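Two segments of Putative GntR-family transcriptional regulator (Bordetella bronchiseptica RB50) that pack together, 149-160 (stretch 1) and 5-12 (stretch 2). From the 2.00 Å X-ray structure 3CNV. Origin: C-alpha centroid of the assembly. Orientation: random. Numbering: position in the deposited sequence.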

# COMPACT_ATOMS: atom_id res chain seq x y z
N LEU C 149 7.10 19.69 0.43
CA LEU C 149 6.00 20.61 0.66
C LEU C 149 5.35 20.81 -0.68
O LEU C 149 5.97 21.30 -1.61
CB LEU C 149 6.48 21.95 1.28
CG LEU C 149 6.93 21.96 2.75
CD1 LEU C 149 7.83 23.21 2.90
CD2 LEU C 149 5.72 21.97 3.77
N TYR C 150 4.07 20.46 -0.72
CA TYR C 150 3.28 20.37 -1.92
C TYR C 150 2.17 21.38 -1.88
O TYR C 150 1.42 21.51 -0.91
CB TYR C 150 2.61 18.99 -2.05
CG TYR C 150 3.52 17.78 -2.19
CD1 TYR C 150 4.61 17.57 -1.35
CD2 TYR C 150 3.25 16.82 -3.12
CE1 TYR C 150 5.40 16.40 -1.45
CE2 TYR C 150 4.05 15.64 -3.25
CZ TYR C 150 5.14 15.46 -2.42
OH TYR C 150 5.87 14.32 -2.55
N LEU C 151 2.06 22.09 -2.98
CA LEU C 151 0.92 22.99 -3.20
C LEU C 151 -0.13 22.15 -3.95
O LEU C 151 0.07 21.72 -5.06
CB LEU C 151 1.33 24.18 -4.05
CG LEU C 151 0.21 25.12 -4.44
CD1 LEU C 151 -0.28 25.81 -3.12
CD2 LEU C 151 0.71 26.09 -5.50
N THR C 152 -1.22 21.85 -3.26
CA THR C 152 -2.23 20.91 -3.73
C THR C 152 -3.45 21.61 -4.30
O THR C 152 -4.57 21.16 -4.12
CB THR C 152 -2.63 19.91 -2.61
OG1 THR C 152 -3.11 20.62 -1.48
CG2 THR C 152 -1.49 19.13 -2.20
N ASP C 153 -3.25 22.70 -5.01
CA ASP C 153 -4.37 23.38 -5.59
C ASP C 153 -4.86 22.79 -6.95
O ASP C 153 -6.01 22.94 -7.32
CB ASP C 153 -4.19 24.94 -5.58
CG ASP C 153 -3.09 25.46 -6.51
OD1 ASP C 153 -3.12 26.69 -6.89
OD2 ASP C 153 -2.17 24.66 -6.83
N HIS C 154 -3.98 22.13 -7.67
CA HIS C 154 -4.33 21.58 -8.99
C HIS C 154 -3.98 20.11 -9.04
O HIS C 154 -4.19 19.44 -10.04
CB HIS C 154 -3.49 22.23 -10.05
CG HIS C 154 -3.79 23.69 -10.25
ND1 HIS C 154 -5.01 24.13 -10.71
CD2 HIS C 154 -3.02 24.78 -10.10
CE1 HIS C 154 -4.98 25.45 -10.82
NE2 HIS C 154 -3.78 25.87 -10.44
N TYR C 155 -3.43 19.65 -7.93
CA TYR C 155 -2.91 18.31 -7.80
C TYR C 155 -3.26 17.81 -6.36
O TYR C 155 -3.55 18.58 -5.43
CB TYR C 155 -1.40 18.28 -8.04
CG TYR C 155 -0.95 18.39 -9.50
CD1 TYR C 155 -0.64 17.29 -10.21
CD2 TYR C 155 -0.88 19.63 -10.15
CE1 TYR C 155 -0.26 17.38 -11.54
CE2 TYR C 155 -0.53 19.73 -11.50
CZ TYR C 155 -0.19 18.58 -12.17
OH TYR C 155 0.18 18.59 -13.49
N HIS C 156 -3.38 16.50 -6.26
CA HIS C 156 -3.64 15.82 -4.99
C HIS C 156 -2.60 14.71 -4.84
O HIS C 156 -1.95 14.33 -5.81
CB HIS C 156 -5.11 15.27 -4.91
CG HIS C 156 -5.49 14.33 -6.01
ND1 HIS C 156 -6.02 14.77 -7.20
CD2 HIS C 156 -5.37 12.97 -6.14
CE1 HIS C 156 -6.22 13.75 -8.01
NE2 HIS C 156 -5.81 12.65 -7.41
N TYR C 157 -2.51 14.19 -3.63
CA TYR C 157 -1.73 12.98 -3.33
C TYR C 157 -2.70 11.78 -3.34
O TYR C 157 -3.60 11.70 -2.58
CB TYR C 157 -1.05 13.17 -1.96
CG TYR C 157 -0.29 12.03 -1.37
CD1 TYR C 157 1.06 12.15 -1.16
CD2 TYR C 157 -0.92 10.89 -0.98
CE1 TYR C 157 1.80 11.17 -0.63
CE2 TYR C 157 -0.14 9.79 -0.42
CZ TYR C 157 1.22 9.98 -0.23
OH TYR C 157 2.00 8.97 0.36
N ARG C 158 -2.46 10.87 -4.25
CA ARG C 158 -3.27 9.67 -4.49
C ARG C 158 -2.76 8.54 -3.66
O ARG C 158 -1.56 8.31 -3.62
CB ARG C 158 -3.27 9.27 -5.98
CG ARG C 158 -1.90 8.77 -6.48
CD ARG C 158 -1.92 8.41 -7.99
NE ARG C 158 -0.62 7.97 -8.50
CZ ARG C 158 0.15 7.00 -7.98
NH1 ARG C 158 -0.17 6.34 -6.84
NH2 ARG C 158 1.29 6.72 -8.60
N ASN C 159 -3.66 7.86 -2.96
CA ASN C 159 -3.27 6.74 -2.11
C ASN C 159 -4.33 5.64 -2.19
O ASN C 159 -5.50 5.90 -1.89
CB ASN C 159 -3.10 7.14 -0.62
CG ASN C 159 -2.28 6.11 0.19
OD1 ASN C 159 -1.42 5.38 -0.35
ND2 ASN C 159 -2.48 6.12 1.49
N SER C 160 -3.90 4.42 -2.49
CA SER C 160 -4.77 3.26 -2.37
C SER C 160 -4.39 2.50 -1.14
O SER C 160 -3.19 2.30 -0.85
CB SER C 160 -4.63 2.29 -3.56
OG SER C 160 -5.21 2.89 -4.70
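Stretch 2, residues 5-12: FLRLAPDE

A short strand paired with another is held by its backbone, but side-chain conformations on both segments add further contacts, as residues 5-12 illustrate. Leu-8 to Pro-10 run antiparallel to strand 155-160, with 128° between the two directions. Ala-9 pairs with His-156 through two hydrogen bonds, Ala-9 N to His-156 O and His-156 N to Ala-9 O, both 2.8 Å; Asp-11 N to His-154 O (2.9 Å) and Arg-158 N to Arg-7 O (3.0 Å) extend the ladder.

His-156 and Ala-9 share one face. There chi1 of His-156 is p (57°), which brings ND1 within 2.7 Å of Asp-11 OD1 in a nearly linear hydrogen bond; Asp-11, chi1 m, meets the imidazole at its edge.

On the opposite face, Tyr-155 (m) lies against Pro-10, CE1 to CB 3.8 Å. Leu-8, its chi1 between wells at -97°, places CD2 3.8 Å from Tyr-155 CB and CG 3.5 Å from Tyr-150 CD2, at that ring's edge.

The backbone of Arg-7 sets its CB over the face of the Tyr-157 ring, 3.6 Å from the centroid; beyond it, chi1 and chi2, both m, turn the chain so that Arg-7 NH1 donates to Arg-158 O (3.1 Å) and Asn-159 OD1 (3.0 Å). Arg-158 stretches from a p chi1 through two t torsions, with Arg-7 CD over one face of its guanidinium, Arg-158 NH1 to Arg-7 CD 3.1 Å.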

# COMPACT_ATOMS: atom_id res chain seq x y z
N PHE C 5 8.23 7.18 -5.98
CA PHE C 5 7.33 7.35 -4.82
C PHE C 5 6.34 8.44 -4.91
O PHE C 5 5.38 8.49 -4.14
CB PHE C 5 8.10 7.58 -3.53
CG PHE C 5 8.88 6.40 -3.06
CD1 PHE C 5 8.26 5.19 -2.84
CD2 PHE C 5 10.22 6.53 -2.73
CE1 PHE C 5 8.94 4.15 -2.37
CE2 PHE C 5 10.93 5.41 -2.20
CZ PHE C 5 10.30 4.24 -2.07
N LEU C 6 6.54 9.31 -5.88
CA LEU C 6 5.72 10.53 -6.01
C LEU C 6 4.27 10.18 -6.25
O LEU C 6 4.00 9.48 -7.21
CB LEU C 6 6.28 11.40 -7.18
CG LEU C 6 5.60 12.77 -7.34
CD1 LEU C 6 5.92 13.63 -6.15
CD2 LEU C 6 6.02 13.47 -8.62
N ARG C 7 3.35 10.73 -5.44
CA ARG C 7 1.93 10.36 -5.52
C ARG C 7 1.07 11.54 -6.01
O ARG C 7 -0.14 11.50 -6.03
CB ARG C 7 1.42 9.90 -4.13
CG ARG C 7 1.96 8.61 -3.67
CD ARG C 7 1.67 7.50 -4.69
NE ARG C 7 2.15 6.34 -4.06
CZ ARG C 7 1.60 5.82 -2.95
NH1 ARG C 7 0.54 6.41 -2.36
NH2 ARG C 7 2.17 4.76 -2.40
N LEU C 8 1.75 12.56 -6.50
CA LEU C 8 1.05 13.70 -7.11
C LEU C 8 0.28 13.30 -8.37
O LEU C 8 0.76 12.58 -9.25
CB LEU C 8 2.00 14.85 -7.40
CG LEU C 8 2.04 15.96 -6.34
CD1 LEU C 8 2.46 17.18 -7.06
CD2 LEU C 8 0.70 16.29 -5.65
N ALA C 9 -0.98 13.71 -8.40
CA ALA C 9 -1.86 13.42 -9.51
C ALA C 9 -2.71 14.63 -9.79
O ALA C 9 -3.09 15.36 -8.85
CB ALA C 9 -2.74 12.23 -9.20
N PRO C 10 -3.02 14.88 -11.08
CA PRO C 10 -3.80 16.06 -11.29
C PRO C 10 -5.25 15.92 -10.93
O PRO C 10 -5.82 14.83 -11.00
CB PRO C 10 -3.67 16.33 -12.84
CG PRO C 10 -3.37 15.03 -13.43
CD PRO C 10 -2.55 14.28 -12.35
N ASP C 11 -5.83 17.06 -10.60
CA ASP C 11 -7.25 17.14 -10.28
C ASP C 11 -8.09 17.00 -11.54
O ASP C 11 -9.12 16.31 -11.55
CB ASP C 11 -7.60 18.46 -9.56
CG ASP C 11 -7.15 18.45 -8.13
OD1 ASP C 11 -6.70 17.37 -7.61
OD2 ASP C 11 -7.16 19.55 -7.53
N GLU C 12 -7.59 17.63 -12.59
CA GLU C 12 -8.23 17.62 -13.90
C GLU C 12 -7.91 16.38 -14.68
O GLU C 12 -6.87 15.74 -14.52
CB GLU C 12 -7.82 18.87 -14.71
O HOH W 1 4.22 12.15 -3.11
O HOH W 2 0.82 3.55 0.10
O HOH W 3 -5.21 19.69 -12.45